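Local coordinates for protein-tyrosine-phosphatase (Vibrio vulnificus, PDB 7DHF) that probably removes phosphate from phosphotyrosine in proteins, as a low-molecular-weight protein tyrosine phosphatase linked to capsular polysaccharide, at residues 5-11 against 83-89; 16-21 against 50-56; 20-25 against 65-70; 37-43 against 70-75. The protein carries 1 engineered substitution. All coordinates share one frame; numbering follows the deposited sequence. Where two conformers were deposited one is given.

Contact 1 (5-11 against 83-89)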
loop_
_atom_site.group_PDB
_atom_site.type_symbol
_atom_site.label_atom_id
_atom_site.label_comp_id
_atom_site.label_asym_id
_atom_site.label_seq_id
_atom_site.Cartn_x
_atom_site.Cartn_y
_atom_site.Cartn_z
ATOM N N PHE A 5 2.517 13.022 -10.902
ATOM C CA PHE A 5 2.713 12.090 -9.794
ATOM C C PHE A 5 3.753 11.077 -10.249
ATOM O O PHE A 5 3.449 10.150 -11.003
ATOM C CB PHE A 5 1.412 11.382 -9.436
ATOM C CG PHE A 5 0.293 12.300 -9.039
ATOM C CD1 PHE A 5 0.405 13.116 -7.927
ATOM C CD2 PHE A 5 -0.881 12.334 -9.772
ATOM C CE1 PHE A 5 -0.634 13.953 -7.556
ATOM C CE2 PHE A 5 -1.919 13.167 -9.408
ATOM C CZ PHE A 5 -1.795 13.977 -8.299
ATOM N N ASN A 6 4.990 11.259 -9.791
ATOM C CA ASN A 6 6.096 10.391 -10.168
ATOM C C ASN A 6 6.534 9.448 -9.062
ATOM O O ASN A 6 6.952 8.326 -9.356
ATOM C CB ASN A 6 7.298 11.232 -10.606
ATOM C CG ASN A 6 7.013 12.032 -11.856
ATOM O OD1 ASN A 6 6.332 11.557 -12.765
ATOM N ND2 ASN A 6 7.522 13.255 -11.906
ATOM N N LYS A 7 6.452 9.876 -7.807
ATOM C CA LYS A 7 6.787 9.044 -6.659
ATOM C C LYS A 7 5.502 8.768 -5.890
ATOM O O LYS A 7 4.800 9.705 -5.493
ATOM C CB LYS A 7 7.808 9.749 -5.768
ATOM C CG LYS A 7 9.137 10.024 -6.458
ATOM C CD LYS A 7 10.138 10.692 -5.525
ATOM C CE LYS A 7 10.640 9.732 -4.455
ATOM N NZ LYS A 7 11.567 10.393 -3.494
ATOM N N ILE A 8 5.202 7.488 -5.680
ATOM C CA ILE A 8 3.927 7.052 -5.124
ATOM C C ILE A 8 4.200 6.249 -3.859
ATOM O O ILE A 8 5.020 5.324 -3.870
ATOM C CB ILE A 8 3.146 6.196 -6.139
ATOM C CG1 ILE A 8 2.942 6.965 -7.448
ATOM C CG2 ILE A 8 1.806 5.769 -5.557
ATOM C CD1 ILE A 8 2.555 6.091 -8.616
ATOM N N LEU A 9 3.496 6.586 -2.780
ATOM C CA LEU A 9 3.622 5.894 -1.503
ATOM C C LEU A 9 2.300 5.206 -1.193
ATOM O O LEU A 9 1.268 5.872 -1.054
ATOM C CB LEU A 9 3.977 6.883 -0.391
ATOM C CG LEU A 9 4.284 6.273 0.980
ATOM C CD1 LEU A 9 5.593 5.492 0.950
ATOM C CD2 LEU A 9 4.326 7.353 2.047
ATOM N N VAL A 10 2.331 3.881 -1.088
ATOM C CA VAL A 10 1.152 3.098 -0.732
ATOM C C VAL A 10 1.153 2.905 0.778
ATOM O O VAL A 10 2.144 2.442 1.352
ATOM C CB VAL A 10 1.158 1.749 -1.466
ATOM C CG1 VAL A 10 -0.073 0.932 -1.104
ATOM C CG2 VAL A 10 1.238 1.969 -2.969
ATOM N N VAL A 11 0.045 3.259 1.429
ATOM C CA VAL A 11 -0.001 3.340 2.883
ATOM C C VAL A 11 -1.129 2.480 3.429
ATOM O O VAL A 11 -2.253 2.494 2.914
ATOM C CB VAL A 11 -0.142 4.801 3.358
ATOM C CG1 VAL A 11 -0.391 4.868 4.862
ATOM C CG2 VAL A 11 1.104 5.589 2.991
ATOM N N TYR A 83 7.209 12.007 -1.475
ATOM C CA TYR A 83 6.338 11.379 -2.457
ATOM C C TYR A 83 5.300 12.370 -2.960
ATOM O O TYR A 83 4.859 13.264 -2.231
ATOM C CB TYR A 83 5.694 10.105 -1.880
ATOM C CG TYR A 83 6.748 9.062 -1.602
ATOM C CD1 TYR A 83 7.102 8.132 -2.568
ATOM C CD2 TYR A 83 7.434 9.048 -0.395
ATOM C CE1 TYR A 83 8.089 7.199 -2.328
ATOM C CE2 TYR A 83 8.420 8.120 -0.146
ATOM C CZ TYR A 83 8.746 7.200 -1.115
ATOM O OH TYR A 83 9.733 6.278 -0.869
ATOM N N ASP A 84 4.936 12.209 -4.233
ATOM C CA ASP A 84 3.976 13.087 -4.890
ATOM C C ASP A 84 2.539 12.647 -4.669
ATOM O O ASP A 84 1.626 13.481 -4.714
ATOM C CB ASP A 84 4.240 13.103 -6.397
ATOM C CG ASP A 84 5.655 13.512 -6.736
ATOM O OD1 ASP A 84 6.089 14.589 -6.276
ATOM O OD2 ASP A 84 6.328 12.762 -7.474
ATOM N N LEU A 85 2.322 11.354 -4.449
ATOM C CA LEU A 85 0.990 10.786 -4.328
ATOM C C LEU A 85 1.022 9.724 -3.243
ATOM O O LEU A 85 1.951 8.913 -3.187
ATOM C CB LEU A 85 0.558 10.144 -5.654
ATOM C CG LEU A 85 -0.814 9.471 -5.689
ATOM C CD1 LEU A 85 -1.926 10.483 -5.458
ATOM C CD2 LEU A 85 -1.008 8.748 -7.012
ATOM N N ILE A 86 0.012 9.741 -2.379
ATOM C CA ILE A 86 -0.135 8.758 -1.313
ATOM C C ILE A 86 -1.473 8.062 -1.506
ATOM O O ILE A 86 -2.510 8.726 -1.620
ATOM C CB ILE A 86 -0.060 9.417 0.076
ATOM C CG1 ILE A 86 1.278 10.145 0.244
ATOM C CG2 ILE A 86 -0.245 8.369 1.169
ATOM C CD1 ILE A 86 1.359 11.008 1.482
ATOM N N LEU A 87 -1.449 6.730 -1.557
ATOM C CA LEU A 87 -2.650 5.924 -1.756
ATOM C C LEU A 87 -2.852 5.050 -0.525
ATOM O O LEU A 87 -2.036 4.164 -0.252
ATOM C CB LEU A 87 -2.523 5.067 -3.013
ATOM C CG LEU A 87 -2.345 5.828 -4.329
ATOM C CD1 LEU A 87 -2.189 4.854 -5.485
ATOM C CD2 LEU A 87 -3.508 6.772 -4.588
ATOM N N VAL A 88 -3.936 5.294 0.212
ATOM C CA VAL A 88 -4.236 4.551 1.433
ATOM C C VAL A 88 -5.192 3.411 1.113
ATOM O O VAL A 88 -6.000 3.484 0.180
ATOM C CB VAL A 88 -4.808 5.460 2.544
ATOM C CG1 VAL A 88 -3.784 6.502 2.962
ATOM C CG2 VAL A 88 -6.112 6.120 2.098
ATOM N N MET A 89 -5.121 2.351 1.921
ATOM C CA MET A 89 -5.938 1.169 1.676
ATOM C C MET A 89 -7.359 1.316 2.208
ATOM O O MET A 89 -8.275 0.675 1.682
ATOM C CB MET A 89 -5.264 -0.065 2.277
ATOM C CG MET A 89 -4.079 -0.552 1.467
ATOM S SD MET A 89 -4.597 -1.217 -0.130
ATOM C CE MET A 89 -3.031 -1.302 -0.994
#

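Contact 2 (16-21 against 50-56). With PO4 (phosphate ion), chain E.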
loop_
_atom_site.group_PDB
_atom_site.type_symbol
_atom_site.label_atom_id
_atom_site.label_comp_id
_atom_site.label_asym_id
_atom_site.label_seq_id
_atom_site.Cartn_x
_atom_site.Cartn_y
_atom_site.Cartn_z
ATOM N N ILE A 16 2.950 -4.787 6.130
ATOM C CA ILE A 16 3.369 -6.168 5.893
ATOM C C ILE A 16 2.444 -6.938 4.962
ATOM O O ILE A 16 2.863 -7.978 4.419
ATOM C CB ILE A 16 3.572 -6.947 7.215
ATOM C CG1 ILE A 16 2.300 -6.910 8.070
ATOM C CG2 ILE A 16 4.774 -6.401 7.977
ATOM C CD1 ILE A 16 2.292 -7.915 9.211
ATOM N N CYS A 17 1.202 -6.503 4.737
ATOM C CA CYS A 17 0.269 -7.252 3.899
ATOM C C CYS A 17 -0.185 -6.446 2.685
ATOM O O CYS A 17 0.347 -6.628 1.586
ATOM C CB CYS A 17 -0.938 -7.716 4.723
ATOM S SG CYS A 17 -0.540 -8.970 5.977
ATOM N N ARG A 18 -1.162 -5.554 2.868
ATOM C CA ARG A 18 -1.758 -4.857 1.729
ATOM C C ARG A 18 -0.789 -3.859 1.114
ATOM O O ARG A 18 -0.655 -3.785 -0.114
ATOM C CB ARG A 18 -3.020 -4.116 2.163
ATOM C CG ARG A 18 -4.158 -4.995 2.616
ATOM C CD ARG A 18 -5.165 -4.177 3.395
ATOM N NE ARG A 18 -4.577 -3.676 4.633
ATOM C CZ ARG A 18 -5.207 -2.892 5.499
ATOM N NH1 ARG A 18 -6.455 -2.507 5.267
ATOM N NH2 ARG A 18 -4.585 -2.492 6.599
ATOM N N SER A 19 -0.136 -3.049 1.942
ATOM C CA SER A 19 0.627 -1.942 1.382
ATOM C C SER A 19 1.878 -2.412 0.642
ATOM O O SER A 19 2.179 -1.863 -0.425
ATOM C CB SER A 19 0.909 -0.848 2.421
ATOM O OG SER A 19 1.489 -1.349 3.604
ATOM N N PRO A 20 2.625 -3.421 1.121
ATOM C CA PRO A 20 3.702 -3.947 0.264
ATOM C C PRO A 20 3.183 -4.600 -1.003
ATOM O O PRO A 20 3.813 -4.483 -2.061
ATOM C CB PRO A 20 4.445 -4.938 1.173
ATOM C CG PRO A 20 3.488 -5.282 2.237
ATOM C CD PRO A 20 2.645 -4.055 2.452
ATOM N N THR A 21 2.048 -5.296 -0.926
ATOM C CA THR A 21 1.466 -5.886 -2.127
ATOM C C THR A 21 1.095 -4.803 -3.131
ATOM O O THR A 21 1.453 -4.883 -4.311
ATOM C CB THR A 21 0.247 -6.737 -1.759
ATOM O OG1 THR A 21 0.648 -7.808 -0.893
ATOM C CG2 THR A 21 -0.402 -7.329 -3.008
ATOM N N LYS A 50 10.379 -5.853 9.318
ATOM C CA LYS A 50 9.869 -7.177 9.020
ATOM C C LYS A 50 9.586 -7.322 7.525
ATOM O O LYS A 50 9.235 -6.349 6.849
ATOM C CB LYS A 50 8.589 -7.440 9.807
ATOM C CG LYS A 50 8.813 -7.628 11.301
ATOM C CD LYS A 50 9.374 -9.009 11.612
ATOM C CE LYS A 50 9.650 -9.200 13.096
ATOM N NZ LYS A 50 10.791 -8.372 13.568
ATOM N N PRO A 51 9.718 -8.530 6.984
ATOM C CA PRO A 51 9.352 -8.754 5.586
ATOM C C PRO A 51 7.843 -8.744 5.421
ATOM O O PRO A 51 7.075 -8.742 6.386
ATOM C CB PRO A 51 9.931 -10.140 5.293
ATOM C CG PRO A 51 9.875 -10.837 6.608
ATOM C CD PRO A 51 10.153 -9.776 7.642
ATOM N N ALA A 52 7.414 -8.734 4.165
ATOM C CA ALA A 52 6.000 -8.916 3.890
ATOM C C ALA A 52 5.557 -10.281 4.404
ATOM O O ALA A 52 6.336 -11.237 4.455
ATOM C CB ALA A 52 5.732 -8.807 2.390
ATOM N N ASP A 53 4.294 -10.353 4.813
ATOM C CA ASP A 53 3.725 -11.598 5.300
ATOM C C ASP A 53 3.927 -12.707 4.274
ATOM O O ASP A 53 3.740 -12.504 3.072
ATOM C CB ASP A 53 2.233 -11.384 5.552
ATOM C CG ASP A 53 1.567 -12.587 6.174
ATOM O OD1 ASP A 53 1.315 -12.559 7.398
ATOM O OD2 ASP A 53 1.289 -13.554 5.437
ATOM N N ALA A 54 4.303 -13.892 4.761
ATOM C CA ALA A 54 4.653 -14.986 3.859
ATOM C C ALA A 54 3.512 -15.321 2.907
ATOM O O ALA A 54 3.747 -15.650 1.738
ATOM C CB ALA A 54 5.051 -16.221 4.667
ATOM N N MET A 55 2.267 -15.259 3.384
ATOM C CA MET A 55 1.149 -15.588 2.509
ATOM C C MET A 55 0.898 -14.480 1.494
ATOM O O MET A 55 0.479 -14.759 0.365
ATOM C CB MET A 55 -0.112 -15.859 3.328
ATOM C CG MET A 55 -1.237 -16.498 2.522
ATOM S SD MET A 55 -0.773 -18.111 1.843
ATOM C CE MET A 55 -0.825 -19.129 3.316
ATOM N N ALA A 56 1.142 -13.222 1.872
ATOM C CA ALA A 56 1.077 -12.139 0.896
ATOM C C ALA A 56 2.121 -12.329 -0.197
ATOM O O ALA A 56 1.835 -12.128 -1.383
ATOM C CB ALA A 56 1.257 -10.789 1.591
HETATM P P PO4 E . -0.951 -3.647 5.922
HETATM O O1 PO4 E . -0.051 -4.605 6.673
HETATM O O2 PO4 E . -1.995 -4.461 5.193
HETATM O O3 PO4 E . -0.089 -2.898 4.934
HETATM O O4 PO4 E . -1.608 -2.710 6.909
HETATM O O HOH W 1 -0.259 -10.367 -1.835
#

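Contact 3 (20-25 against 65-70)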
loop_
_atom_site.group_PDB
_atom_site.type_symbol
_atom_site.label_atom_id
_atom_site.label_comp_id
_atom_site.label_asym_id
_atom_site.label_seq_id
_atom_site.Cartn_x
_atom_site.Cartn_y
_atom_site.Cartn_z
ATOM N N PRO A 20 2.625 -3.421 1.121
ATOM C CA PRO A 20 3.702 -3.947 0.264
ATOM C C PRO A 20 3.183 -4.600 -1.003
ATOM O O PRO A 20 3.813 -4.483 -2.061
ATOM C CB PRO A 20 4.445 -4.938 1.173
ATOM C CG PRO A 20 3.488 -5.282 2.237
ATOM C CD PRO A 20 2.645 -4.055 2.452
ATOM N N THR A 21 2.048 -5.296 -0.926
ATOM C CA THR A 21 1.466 -5.886 -2.127
ATOM C C THR A 21 1.095 -4.803 -3.131
ATOM O O THR A 21 1.453 -4.883 -4.311
ATOM C CB THR A 21 0.247 -6.737 -1.759
ATOM O OG1 THR A 21 0.648 -7.808 -0.893
ATOM C CG2 THR A 21 -0.402 -7.329 -3.008
ATOM N N GLY A 22 0.385 -3.770 -2.673
ATOM C CA GLY A 22 0.023 -2.679 -3.561
ATOM C C GLY A 22 1.233 -1.969 -4.136
ATOM O O GLY A 22 1.239 -1.585 -5.308
ATOM N N GLU A 23 2.270 -1.777 -3.317
ATOM C CA GLU A 23 3.518 -1.201 -3.812
ATOM C C GLU A 23 4.036 -1.971 -5.019
ATOM O O GLU A 23 4.342 -1.387 -6.063
ATOM C CB GLU A 23 4.574 -1.204 -2.702
ATOM C CG GLU A 23 5.976 -0.781 -3.162
ATOM C CD GLU A 23 7.068 -1.166 -2.184
ATOM O OE1 GLU A 23 6.843 -1.064 -0.962
ATOM O OE2 GLU A 23 8.156 -1.580 -2.644
ATOM N N ARG A 24 4.165 -3.291 -4.880
ATOM C CA ARG A 24 4.824 -4.083 -5.911
ATOM C C ARG A 24 3.920 -4.311 -7.117
ATOM O O ARG A 24 4.402 -4.337 -8.253
ATOM C CB ARG A 24 5.317 -5.404 -5.320
ATOM C CG ARG A 24 6.310 -5.236 -4.174
ATOM C CD ARG A 24 7.604 -4.560 -4.616
ATOM N NE ARG A 24 8.539 -4.395 -3.501
ATOM C CZ ARG A 24 9.385 -5.332 -3.079
ATOM N NH1 ARG A 24 9.437 -6.516 -3.675
ATOM N NH2 ARG A 24 10.184 -5.082 -2.052
ATOM N N VAL A 25 2.614 -4.474 -6.899
ATOM C CA VAL A 25 1.687 -4.567 -8.025
ATOM C C VAL A 25 1.733 -3.285 -8.845
ATOM O O VAL A 25 1.856 -3.316 -10.075
ATOM C CB VAL A 25 0.263 -4.886 -7.534
ATOM C CG1 VAL A 25 -0.744 -4.778 -8.681
ATOM C CG2 VAL A 25 0.211 -6.276 -6.918
ATOM N N VAL A 65 4.172 -11.318 -9.274
ATOM C CA VAL A 65 4.517 -10.060 -8.622
ATOM C C VAL A 65 5.446 -10.383 -7.462
ATOM O O VAL A 65 5.117 -11.214 -6.607
ATOM C CB VAL A 65 3.267 -9.297 -8.145
ATOM C CG1 VAL A 65 3.661 -8.092 -7.298
ATOM C CG2 VAL A 65 2.433 -8.848 -9.337
ATOM N N ASP A 66 6.600 -9.721 -7.435
ATOM C CA ASP A 66 7.653 -9.998 -6.465
ATOM C C ASP A 66 7.478 -9.086 -5.257
ATOM O O ASP A 66 7.619 -7.865 -5.367
ATOM C CB ASP A 66 9.012 -9.783 -7.125
ATOM C CG ASP A 66 10.176 -10.110 -6.205
ATOM O OD1 ASP A 66 9.954 -10.298 -4.993
ATOM O OD2 ASP A 66 11.319 -10.188 -6.703
ATOM N N VAL A 67 7.179 -9.683 -4.103
ATOM C CA VAL A 67 7.105 -8.972 -2.833
ATOM C C VAL A 67 8.190 -9.452 -1.868
ATOM O O VAL A 67 8.053 -9.330 -0.655
ATOM C CB VAL A 67 5.693 -9.049 -2.218
ATOM C CG1 VAL A 67 5.500 -7.969 -1.154
ATOM C CG2 VAL A 67 4.628 -8.912 -3.299
ATOM N N GLU A 68 9.273 -10.002 -2.405
ATOM C CA GLU A 68 10.421 -10.351 -1.590
ATOM C C GLU A 68 11.234 -9.098 -1.282
ATOM O O GLU A 68 11.089 -8.054 -1.926
ATOM C CB GLU A 68 11.301 -11.358 -2.329
ATOM C CG GLU A 68 10.661 -12.728 -2.513
ATOM C CD GLU A 68 10.701 -13.569 -1.253
ATOM O OE1 GLU A 68 11.317 -13.130 -0.259
ATOM O OE2 GLU A 68 10.118 -14.673 -1.256
ATOM N N ASN A 69 12.092 -9.209 -0.273
ATOM C CA ASN A 69 13.030 -8.145 0.068
ATOM C C ASN A 69 12.309 -6.857 0.450
ATOM O O ASN A 69 12.800 -5.757 0.191
ATOM C CB ASN A 69 14.030 -7.906 -1.063
ATOM C CG ASN A 69 14.703 -9.185 -1.514
ATOM O OD1 ASN A 69 14.691 -9.528 -2.697
ATOM N ND2 ASN A 69 15.277 -9.909 -0.565
ATOM N N HIS A 70 11.139 -6.990 1.063
ATOM C CA HIS A 70 10.432 -5.853 1.622
ATOM C C HIS A 70 10.807 -5.690 3.088
ATOM O O HIS A 70 11.065 -6.669 3.794
ATOM C CB HIS A 70 8.922 -6.062 1.515
ATOM C CG HIS A 70 8.121 -5.014 2.216
ATOM N ND1 HIS A 70 8.007 -3.725 1.740
ATOM C CD2 HIS A 70 7.412 -5.055 3.368
ATOM C CE1 HIS A 70 7.255 -3.020 2.566
ATOM N NE2 HIS A 70 6.880 -3.803 3.561
HETATM O O HOH W 2 9.455 -2.835 -0.432
#

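Contact 4 (37-43 against 70-75)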
loop_
_atom_site.group_PDB
_atom_site.type_symbol
_atom_site.label_atom_id
_atom_site.label_comp_id
_atom_site.label_asym_id
_atom_site.label_seq_id
_atom_site.Cartn_x
_atom_site.Cartn_y
_atom_site.Cartn_z
ATOM N N SER A 37 6.125 1.985 0.096
ATOM C CA SER A 37 4.987 1.821 0.989
ATOM C C SER A 37 5.409 2.055 2.431
ATOM O O SER A 37 6.595 2.018 2.770
ATOM C CB SER A 37 4.330 0.443 0.834
ATOM O OG SER A 37 5.245 -0.608 1.104
ATOM N N ALA A 38 4.414 2.294 3.282
ATOM C CA ALA A 38 4.661 2.532 4.697
ATOM C C ALA A 38 3.394 2.237 5.485
ATOM O O ALA A 38 2.296 2.149 4.927
ATOM C CB ALA A 38 5.117 3.970 4.956
ATOM N N GLY A 39 3.565 2.099 6.796
ATOM C CA GLY A 39 2.463 1.781 7.681
ATOM C C GLY A 39 2.252 2.816 8.766
ATOM O O GLY A 39 3.208 3.266 9.406
ATOM N N ILE A 40 0.988 3.191 8.985
ATOM C CA ILE A 40 0.648 4.194 9.990
ATOM C C ILE A 40 1.030 3.728 11.387
ATOM O O ILE A 40 1.328 4.550 12.262
ATOM C CB ILE A 40 -0.853 4.534 9.888
ATOM C CG1 ILE A 40 -1.135 5.276 8.583
ATOM C CG2 ILE A 40 -1.316 5.357 11.087
ATOM C CD1 ILE A 40 -2.589 5.270 8.183
ATOM N N ALA A 41 1.016 2.416 11.630
ATOM C CA ALA A 41 1.269 1.862 12.956
ATOM C C ALA A 41 2.352 0.790 12.915
ATOM O O ALA A 41 2.369 -0.114 13.753
ATOM C CB ALA A 41 -0.014 1.308 13.575
ATOM N N ALA A 42 3.264 0.872 11.947
ATOM C CA ALA A 42 4.303 -0.147 11.833
ATOM C C ALA A 42 5.176 -0.190 13.081
ATOM O O ALA A 42 5.526 -1.272 13.566
ATOM C CB ALA A 42 5.154 0.112 10.589
ATOM N N GLU A 43 5.536 0.978 13.618
ATOM C CA GLU A 43 6.423 1.020 14.777
ATOM C C GLU A 43 5.723 0.494 16.026
ATOM O O GLU A 43 6.266 -0.357 16.742
ATOM C CB GLU A 43 6.934 2.449 14.986
ATOM C CG GLU A 43 8.203 2.556 15.824
ATOM C CD GLU A 43 8.954 3.859 15.595
ATOM O OE1 GLU A 43 8.422 4.746 14.895
ATOM O OE2 GLU A 43 10.079 4.002 16.125
ATOM N N HIS A 70 11.139 -6.990 1.063
ATOM C CA HIS A 70 10.432 -5.853 1.622
ATOM C C HIS A 70 10.807 -5.690 3.088
ATOM O O HIS A 70 11.065 -6.669 3.794
ATOM C CB HIS A 70 8.922 -6.062 1.515
ATOM C CG HIS A 70 8.121 -5.014 2.216
ATOM N ND1 HIS A 70 8.007 -3.725 1.740
ATOM C CD2 HIS A 70 7.412 -5.055 3.368
ATOM C CE1 HIS A 70 7.255 -3.020 2.566
ATOM N NE2 HIS A 70 6.880 -3.803 3.561
ATOM N N GLN A 71 10.847 -4.439 3.539
ATOM C CA GLN A 71 11.051 -4.115 4.944
ATOM C C GLN A 71 9.984 -3.117 5.362
ATOM O O GLN A 71 9.919 -2.010 4.816
ATOM C CB GLN A 71 12.442 -3.523 5.176
ATOM C CG GLN A 71 13.585 -4.483 4.910
ATOM C CD GLN A 71 14.936 -3.818 5.066
ATOM O OE1 GLN A 71 15.225 -2.816 4.410
ATOM N NE2 GLN A 71 15.766 -4.361 5.945
ATOM N N SER A 72 9.153 -3.504 6.325
ATOM C CA SER A 72 8.123 -2.610 6.833
ATOM C C SER A 72 8.751 -1.344 7.406
ATOM O O SER A 72 9.768 -1.397 8.102
ATOM C CB SER A 72 7.320 -3.320 7.921
ATOM O OG SER A 72 6.442 -2.425 8.580
ATOM N N GLN A 73 8.140 -0.197 7.102
ATOM C CA GLN A 73 8.608 1.078 7.627
ATOM C C GLN A 73 7.426 1.905 8.117
ATOM O O GLN A 73 6.293 1.752 7.653
ATOM C CB GLN A 73 9.418 1.876 6.593
ATOM C CG GLN A 73 8.592 2.573 5.522
ATOM C CD GLN A 73 9.454 3.387 4.581
ATOM O OE1 GLN A 73 10.423 4.020 5.001
ATOM N NE2 GLN A 73 9.114 3.367 3.300
ATOM N N GLN A 74 7.727 2.815 9.040
ATOM C CA GLN A 74 6.725 3.658 9.674
ATOM C C GLN A 74 6.458 4.905 8.839
ATOM O O GLN A 74 7.379 5.507 8.277
ATOM C CB GLN A 74 7.225 4.079 11.058
ATOM C CG GLN A 74 6.386 5.140 11.764
ATOM C CD GLN A 74 4.982 4.671 12.084
ATOM O OE1 GLN A 74 4.774 3.534 12.507
ATOM N NE2 GLN A 74 4.006 5.549 11.881
ATOM N N LEU A 75 5.188 5.291 8.774
ATOM C CA LEU A 75 4.811 6.523 8.099
ATOM C C LEU A 75 5.198 7.719 8.960
ATOM O O LEU A 75 4.833 7.793 10.137
ATOM C CB LEU A 75 3.306 6.530 7.860
ATOM C CG LEU A 75 2.753 7.727 7.087
ATOM C CD1 LEU A 75 3.081 7.610 5.606
ATOM C CD2 LEU A 75 1.257 7.831 7.294
#

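Contact 1 (5-11 against 83-89)
Tyr-83 and Lys-7 cross at about a right angle. The lysine chain bends at its third torsion (71°), which carries CE over one face of the ring. Its NZ sits 4.9 Å from the centroid of the Tyr-83 ring, 12° off the normal, a cation-pi contact. The opposite face takes Leu-9, whose CB makes a CH-pi contact 4.1 Å from the centroid of that ring. Asp-84 turns its carboxylate onto the backbone of 5-11. Asp-84 OD2 accepts from Lys-7 N at 2.9 Å and from Asn-6 N. The two donors come from opposite faces of the carboxylate plane, on its anti side. Lys-7 O likewise takes the N atoms of Asp-84 and Leu-85.

Strands 7-11 and 85-88 run parallel at the centre of the four-stranded sheet of the phosphatase fold. Leu-9 N bonds to Leu-85 O at 2.8 Å, and the pattern repeats through Leu-87 to Val-11.

Ile-8, Val-10, Leu-85 and Leu-87 share one face. Helix 18-29 packs on Ile-8, Val-10 and Leu-87, and Met-109 of strand 108-110 touches both leucines. Ile-8 CG2 meets Leu-87 CD1 at 4.1 Å, and Phe-5 lays one ring face over Leu-85 CD1. Leu-9, Val-11, Ile-86 and Val-88 occupy the other face, where Val-11 CG2 meets Ile-86 CG2 at 3.6 Å. Met-89 CE packs on Val-10 CG1, close to Arg-18 of the predicted active site.

Contact 2 (16-21 against 50-56)
Cys-17 sets SG anti to its carbonyl carbon (chi1 -68°), which brings the sulfur to Asp-53 CB at 3.7 Å. Asp-53 turns CG anti to its backbone N (chi1 -175°), and its carboxylate caps helix 54-61, with OD2 accepting from Met-55 N. CG2 of Ile-16 lies against Pro-51 O at 3.6 Å. Asp-53 N gives to Ile-16 O at 2.8 Å, nearly straight at 168°. Ala-52 CB touches both Ile-16 O and Pro-20 CG.

A water joins the two helix starts by donating to Thr-21 OG1 and to Ala-56 O. Thr-21 OG1 itself gives to Cys-17 O.

Residues 16-19 form the end of the phosphate-binding loop of this family, and here they grip a phosphate ion. O1 of the phosphate takes the N atoms of Ile-16 and Cys-17, and O3 takes N and OG of Ser-19. Arg-18 N bonds to phosphate O2 at 2.7 Å, and Arg-18 NE reaches O2 at 2.8 Å; NH2 bonds to O4. The guanidinium thus meets the ion with its edge. Val-13 N and Gly-14 N complete the site, beside Ala-12, an engineered residue at the predicted nucleophile position. Glu-90 holds NH1 of Arg-18 in a salt bridge.

The contact joins the start of helix 18-29 to that of helix 54-61. Phe-131 and Tyr-135 of helix 128-146 pack beside it, and Ser-19 packs on Val-10 and Ala-12 of strand 7-12.

Contact 3 (20-25 against 65-70)
The irregular segment 65-70 runs past helix 18-29, with the CA atoms of Arg-24 and Val-67 6.2 Å apart. Arg-24 bends at its second torsion (-64°), which turns the guanidinium along the loop. NH1 of Arg-24 gives to Asp-66 O at 2.8 Å, from above the carbonyl plane, and to Glu-68 O. NH2 also reaches Glu-68 O, so two nitrogens hold one oxygen end-on. NE of Arg-24 forms a salt bridge with Glu-23 OE2 at 3.0 Å.

Pro-20 sets CB over the centre of the His-70 ring, a CH-pi contact 3.5 Å from its centroid. A water lies at the ring edge and links His-70 ND1, Glu-23 OE2 and Arg-24 NH2. Glu-23 OE1 bonds to Ser-37 OG, and His-70 NE2 to Asn-15 O. Val-65 CG1 packs on Val-25 CG2.

The guanidinium gathers the carbonyls of Asp-66 and Glu-68, while an Asx turn, Asp-66 OD1 accepting from Glu-68 N, bends the loop between them. The nearby carboxylates of Glu-23 and Asp-66 would probably favour its positive charge.

Contact 4 (37-43 against 70-75)
The end of edge strand 34-39 and the type I turn from Gly-39 to Ala-42 meet the loop 70-75 through a single backbone bridge, Gly-39 with Gln-74. Gly-39 N gives to Gln-73 O at 2.9 Å, and Leu-75 N gives to Gly-39 O at the same length.

The side chain of Gln-74 grips the turn. It bends at its second torsion (64°), which folds the amide back across residues 40-43. Its OE1 accepts from Glu-43 N at 2.9 Å, in the carbonyl plane and nearly straight at 173°. Its NE2 gives to Ile-40 O at 2.9 Å, from well above that carbonyl plane, and to Leu-75 O. Three bonds thus fix the rotation of the amide.

Gln-73 is extended beyond CG and reaches back along the strand. Its NE2 gives to Ser-37 O at 2.9 Å, with the acceptor in the amide plane. In one of its two conformers Leu-75 lies alongside Ile-40, pointing the same way. Ser-37 OG touches CE1 of His-70 at 3.5 Å; this hydroxyl bonds to Glu-23 and Asn-15. Ser-72 OG bonds to Gly-14 O and Gln-73 N to Asn-15 OD1, so this loop braces the phosphate-binding loop.

Strand 7-12 runs beside 34-39 and meets Leu-75 through Leu-9 and Val-11. Helix 92-100 packs on Ile-40 and Leu-75, while helix 18-29 borders Ser-37 and His-70.

How the contacts relate
From the N terminus, strand 7-12 leads into the phosphate-binding loop and helix 18-29. Contact 1 closes the longest loop, pairing the first strand with 85-88, and the other three contacts lie within that loop. Contact 2 starts at the end of the phosphate-binding loop and contact 3 on helix 18-29; they share Pro-20 and Thr-21. Contact 2 closes on the start of helix 54-61, contact 3 on the loop that follows it. Contact 4 leaves from strand 34-39 and ends on that same loop, so it crosses contacts 2 and 3. His-70 belongs to both contacts 3 and 4. Together they tie the sheet, helix 18-29, the start of helix 54-61 and the loop 65-75; contact 2 holds the phosphate.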